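Local coordinates for ABC transporter, substrate binding protein (PDB 3EAF) that probably binds a small solute and delivers it to an ABC transporter, as a substrate-binding protein of the periplasmic binding protein family, at residues 23-35 with 289-301. Residues are numbered along the deposited sequence; the frame is centred on the assembly and turned at random.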
loop_
_atom_site.group_PDB
_atom_site.type_symbol
_atom_site.label_atom_id
_atom_site.label_comp_id
_atom_site.label_asym_id
_atom_site.label_seq_id
_atom_site.Cartn_x
_atom_site.Cartn_y
_atom_site.Cartn_z
ATOM N N GLY A 23 -9.903 6.693 3.549
ATOM C CA GLY A 23 -8.996 6.772 4.698
ATOM C C GLY A 23 -7.624 7.287 4.300
ATOM O O GLY A 23 -7.059 8.152 4.967
ATOM N N TYR A 24 -7.090 6.763 3.202
ATOM C CA TYR A 24 -5.808 7.232 2.679
ATOM C C TYR A 24 -5.830 8.746 2.422
ATOM O O TYR A 24 -4.886 9.458 2.781
ATOM C CB TYR A 24 -5.480 6.479 1.390
ATOM C CG TYR A 24 -4.225 6.911 0.663
ATOM C CD1 TYR A 24 -3.003 6.279 0.909
ATOM C CD2 TYR A 24 -4.265 7.910 -0.315
ATOM C CE1 TYR A 24 -1.856 6.643 0.224
ATOM C CE2 TYR A 24 -3.111 8.280 -1.006
ATOM C CZ TYR A 24 -1.914 7.643 -0.732
ATOM O OH TYR A 24 -0.764 8.005 -1.410
ATOM N N SER A 25 -6.899 9.224 1.787
ATOM C CA SER A 25 -7.048 10.660 1.502
ATOM C C SER A 25 -7.075 11.497 2.778
ATOM O O SER A 25 -6.411 12.530 2.861
ATOM C CB SER A 25 -8.302 10.944 0.680
ATOM O OG SER A 25 -8.356 12.328 0.387
ATOM N N LEU A 26 -7.851 11.048 3.762
ATOM C CA LEU A 26 -7.903 11.696 5.063
ATOM C C LEU A 26 -6.522 11.767 5.718
ATOM O O LEU A 26 -6.146 12.810 6.257
ATOM C CB LEU A 26 -8.905 10.991 5.991
ATOM C CG LEU A 26 -8.988 11.441 7.461
ATOM C CD1 LEU A 26 -9.257 12.952 7.620
ATOM C CD2 LEU A 26 -10.042 10.627 8.213
ATOM N N GLY A 27 -5.777 10.663 5.682
ATOM C CA GLY A 27 -4.438 10.630 6.271
ATOM C C GLY A 27 -3.450 11.542 5.572
ATOM O O GLY A 27 -2.621 12.178 6.219
ATOM N N ALA A 28 -3.525 11.600 4.247
ATOM C CA ALA A 28 -2.646 12.474 3.470
ATOM C C ALA A 28 -2.917 13.950 3.770
ATOM O O ALA A 28 -1.983 14.735 3.925
ATOM C CB ALA A 28 -2.786 12.194 1.967
ATOM N N GLU A 29 -4.194 14.314 3.862
ATOM C CA GLU A 29 -4.585 15.692 4.161
ATOM C C GLU A 29 -4.189 16.077 5.580
ATOM O O GLU A 29 -3.649 17.162 5.795
ATOM C CB GLU A 29 -6.079 15.907 3.936
ATOM C CG GLU A 29 -6.456 16.000 2.469
ATOM C CD GLU A 29 -7.801 16.677 2.265
ATOM O OE1 GLU A 29 -8.842 16.061 2.570
ATOM O OE2 GLU A 29 -7.807 17.833 1.804
ATOM N N LEU A 30 -4.446 15.185 6.534
ATOM C CA LEU A 30 -3.984 15.375 7.910
ATOM C C LEU A 30 -2.496 15.686 7.960
ATOM O O LEU A 30 -2.080 16.608 8.655
ATOM C CB LEU A 30 -4.270 14.148 8.774
ATOM C CG LEU A 30 -5.637 14.023 9.446
ATOM C CD1 LEU A 30 -5.625 12.780 10.322
ATOM C CD2 LEU A 30 -5.994 15.275 10.259
ATOM N N ALA A 31 -1.705 14.920 7.213
ATOM C CA ALA A 31 -0.245 15.091 7.183
ATOM C C ALA A 31 0.192 16.425 6.582
ATOM O O ALA A 31 1.061 17.096 7.140
ATOM C CB ALA A 31 0.418 13.928 6.450
ATOM N N PHE A 32 -0.403 16.801 5.452
ATOM C CA PHE A 32 -0.131 18.103 4.847
ATOM C C PHE A 32 -0.412 19.240 5.836
ATOM O O PHE A 32 0.428 20.128 6.038
ATOM C CB PHE A 32 -0.956 18.301 3.577
ATOM C CG PHE A 32 -0.394 17.606 2.357
ATOM C CD1 PHE A 32 0.929 17.818 1.954
ATOM C CD2 PHE A 32 -1.207 16.775 1.584
ATOM C CE1 PHE A 32 1.444 17.184 0.811
ATOM C CE2 PHE A 32 -0.706 16.133 0.434
ATOM C CZ PHE A 32 0.616 16.341 0.047
ATOM N N LYS A 33 -1.586 19.204 6.460
ATOM C CA LYS A 33 -1.974 20.260 7.389
ATOM C C LYS A 33 -1.074 20.255 8.624
ATOM O O LYS A 33 -0.666 21.319 9.096
ATOM C CB LYS A 33 -3.445 20.133 7.794
ATOM C CG LYS A 33 -4.434 20.350 6.648
ATOM C CD LYS A 33 -5.843 20.043 7.113
ATOM C CE LYS A 33 -6.895 20.429 6.078
ATOM N NZ LYS A 33 -8.254 20.273 6.667
ATOM N N TYR A 34 -0.756 19.057 9.120
ATOM C CA TYR A 34 0.085 18.890 10.309
ATOM C C TYR A 34 1.467 19.479 10.126
ATOM O O TYR A 34 1.862 20.366 10.885
ATOM C CB TYR A 34 0.200 17.417 10.705
ATOM C CG TYR A 34 1.018 17.155 11.957
ATOM C CD1 TYR A 34 0.501 17.431 13.226
ATOM C CD2 TYR A 34 2.301 16.623 11.872
ATOM C CE1 TYR A 34 1.248 17.182 14.377
ATOM C CE2 TYR A 34 3.060 16.372 13.018
ATOM C CZ TYR A 34 2.528 16.647 14.264
ATOM O OH TYR A 34 3.276 16.396 15.393
ATOM N N PHE A 35 2.195 18.995 9.122
ATOM C CA PHE A 35 3.576 19.422 8.923
ATOM C C PHE A 35 3.683 20.883 8.475
ATOM O O PHE A 35 4.613 21.590 8.884
ATOM C CB PHE A 35 4.328 18.465 7.991
ATOM C CG PHE A 35 4.516 17.081 8.572
ATOM C CD1 PHE A 35 5.334 16.882 9.682
ATOM C CD2 PHE A 35 3.867 15.982 8.012
ATOM C CE1 PHE A 35 5.505 15.610 10.227
ATOM C CE2 PHE A 35 4.037 14.697 8.548
ATOM C CZ PHE A 35 4.850 14.516 9.655
ATOM N N ARG A 289 -5.604 2.826 7.096
ATOM C CA ARG A 289 -5.694 3.554 5.820
ATOM C C ARG A 289 -5.219 4.991 5.985
ATOM O O ARG A 289 -4.500 5.521 5.138
ATOM C CB ARG A 289 -7.121 3.513 5.258
ATOM C CG ARG A 289 -7.713 2.102 5.092
ATOM C CD ARG A 289 -6.689 1.114 4.528
ATOM N NE ARG A 289 -7.183 -0.262 4.529
ATOM C CZ ARG A 289 -6.456 -1.319 4.196
ATOM N NH1 ARG A 289 -5.183 -1.174 3.842
ATOM N NH2 ARG A 289 -7.008 -2.525 4.215
ATOM N N VAL A 290 -5.619 5.605 7.096
ATOM C CA VAL A 290 -5.137 6.925 7.492
ATOM C C VAL A 290 -3.609 6.926 7.638
ATOM O O VAL A 290 -2.938 7.836 7.149
ATOM C CB VAL A 290 -5.837 7.415 8.790
ATOM C CG1 VAL A 290 -5.295 8.780 9.239
ATOM C CG2 VAL A 290 -7.352 7.496 8.580
ATOM N N VAL A 291 -3.062 5.900 8.286
ATOM C CA VAL A 291 -1.609 5.762 8.395
ATOM C C VAL A 291 -0.949 5.722 7.006
ATOM O O VAL A 291 0.049 6.396 6.770
ATOM C CB VAL A 291 -1.207 4.509 9.219
ATOM C CG1 VAL A 291 0.311 4.348 9.255
ATOM C CG2 VAL A 291 -1.777 4.588 10.639
ATOM N N GLN A 292 -1.525 4.950 6.088
ATOM C CA GLN A 292 -0.945 4.756 4.756
ATOM C C GLN A 292 -0.845 6.059 3.978
ATOM O O GLN A 292 0.147 6.292 3.271
ATOM C CB GLN A 292 -1.723 3.692 3.966
ATOM C CG GLN A 292 -1.554 2.298 4.558
ATOM C CD GLN A 292 -2.260 1.219 3.782
ATOM O OE1 GLN A 292 -3.374 0.846 4.113
ATOM N NE2 GLN A 292 -1.609 0.700 2.752
ATOM N N GLY A 293 -1.861 6.906 4.128
ATOM C CA GLY A 293 -1.853 8.247 3.535
ATOM C C GLY A 293 -0.857 9.175 4.204
ATOM O O GLY A 293 -0.090 9.865 3.534
ATOM N N PHE A 294 -0.871 9.177 5.534
ATOM C CA PHE A 294 0.011 10.023 6.336
ATOM C C PHE A 294 1.489 9.764 6.026
ATOM O O PHE A 294 2.258 10.706 5.826
ATOM C CB PHE A 294 -0.272 9.807 7.830
ATOM C CG PHE A 294 0.240 10.911 8.721
ATOM C CD1 PHE A 294 -0.594 11.966 9.093
ATOM C CD2 PHE A 294 1.546 10.885 9.210
ATOM C CE1 PHE A 294 -0.124 12.989 9.936
ATOM C CE2 PHE A 294 2.019 11.899 10.046
ATOM C CZ PHE A 294 1.188 12.950 10.400
ATOM N N VAL A 295 1.877 8.489 5.980
ATOM C CA VAL A 295 3.283 8.129 5.765
ATOM C C VAL A 295 3.811 8.476 4.377
ATOM O O VAL A 295 5.011 8.720 4.226
ATOM C CB VAL A 295 3.605 6.646 6.104
ATOM C CG1 VAL A 295 3.382 6.376 7.599
ATOM C CG2 VAL A 295 2.824 5.663 5.208
ATOM N N ASN A 296 2.935 8.499 3.372
ATOM C CA ASN A 296 3.345 8.945 2.039
ATOM C C ASN A 296 3.727 10.424 2.032
ATOM O O ASN A 296 4.770 10.800 1.502
ATOM C CB ASN A 296 2.288 8.620 0.970
ATOM C CG ASN A 296 2.337 7.152 0.530
ATOM O OD1 ASN A 296 3.010 6.333 1.156
ATOM N ND2 ASN A 296 1.628 6.820 -0.549
ATOM N N VAL A 297 2.896 11.251 2.654
ATOM C CA VAL A 297 3.200 12.676 2.791
ATOM C C VAL A 297 4.465 12.869 3.642
ATOM O O VAL A 297 5.338 13.674 3.290
ATOM C CB VAL A 297 2.001 13.445 3.386
ATOM C CG1 VAL A 297 2.367 14.888 3.685
ATOM C CG2 VAL A 297 0.796 13.364 2.431
ATOM N N TRP A 298 4.568 12.110 4.734
ATOM C CA TRP A 298 5.701 12.231 5.656
ATOM C C TRP A 298 7.023 11.918 4.965
ATOM O O TRP A 298 8.032 12.574 5.232
ATOM C CB TRP A 298 5.532 11.307 6.864
ATOM C CG TRP A 298 6.298 11.725 8.103
ATOM C CD1 TRP A 298 7.268 12.695 8.204
ATOM C CD2 TRP A 298 6.160 11.165 9.413
ATOM N NE1 TRP A 298 7.722 12.779 9.503
ATOM C CE2 TRP A 298 7.065 11.847 10.262
ATOM C CE3 TRP A 298 5.357 10.147 9.956
ATOM C CZ2 TRP A 298 7.192 11.539 11.624
ATOM C CZ3 TRP A 298 5.480 9.853 11.319
ATOM C CH2 TRP A 298 6.385 10.555 12.132
ATOM N N LEU A 299 7.024 10.908 4.093
ATOM C CA LEU A 299 8.219 10.581 3.326
ATOM C C LEU A 299 8.666 11.781 2.491
ATOM O O LEU A 299 9.856 12.068 2.404
ATOM C CB LEU A 299 7.994 9.345 2.433
ATOM C CG LEU A 299 9.205 8.865 1.614
ATOM C CD1 LEU A 299 10.293 8.270 2.525
ATOM C CD2 LEU A 299 8.785 7.863 0.543
ATOM N N LEU A 300 7.709 12.473 1.874
ATOM C CA LEU A 300 7.991 13.707 1.141
ATOM C C LEU A 300 8.597 14.792 2.049
ATOM O O LEU A 300 9.581 15.444 1.678
ATOM C CB LEU A 300 6.719 14.226 0.457
ATOM C CG LEU A 300 6.783 15.586 -0.236
ATOM C CD1 LEU A 300 7.727 15.542 -1.437
ATOM C CD2 LEU A 300 5.392 16.045 -0.647
ATOM N N ILE A 301 8.005 14.981 3.226
ATOM C CA ILE A 301 8.498 15.947 4.216
ATOM C C ILE A 301 9.963 15.684 4.560
ATOM O O ILE A 301 10.778 16.610 4.593
ATOM C CB ILE A 301 7.657 15.911 5.532
ATOM C CG1 ILE A 301 6.179 16.246 5.266
ATOM C CG2 ILE A 301 8.263 16.814 6.613
ATOM C CD1 ILE A 301 5.937 17.482 4.430
#
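Ala31 CB lies over one face of the Phe294 ring, 3.7 Å from its centroid, in a CH-pi contact. At the ring's edge, near its plane, is Tyr34 CD2. The motif is a close helix pair bridged by CA-H...O contacts, and both helices belong to the periplasmic binding protein fold. The Phe35 ring has Ile301 CG2 over one face and Tyr34 CD2 over the other. Its CZ sits over a face of the Trp298 indole, 3.4 Å from Trp298 CD1. Phe35, Phe294 and Trp298 form an aromatic cluster. Val297 CG2 covers a face of Phe32, whose ring also stacks on Tyr52.

The axes of 23-35 and 289-301 approach to 6.2 Å and cross at -41°. Helix 288-304 returns late in the chain to pack on helix 18-38, beside strands 47-56 and 79-82.

Glycines permit this closeness. Gly27 CA is 3.3 Å from Val290 O, and Gly293 CA is 3.4 Å from Tyr24 O. Val290 is a knob among Gly23, Leu26, Gly27 and Leu30; Phe294 fits among Gly27, Leu30, Ala31 and Phe35. Packing is tight where Ala31 CB meets Val297 CB at 3.5 Å.

Tyr24 swings CG anti to its own N (chi1 176°), which lays its ring over Gly293 CA. Trp83 meets this ring edge-to-face. The buried Tyr24 hydroxyl takes a bond from Asn296 and makes a weak one with Gly82 O. Asn296 ND2 donates to Tyr24 OH at 2.8 Å, from the ring edge, with ring and amide planes 84° apart.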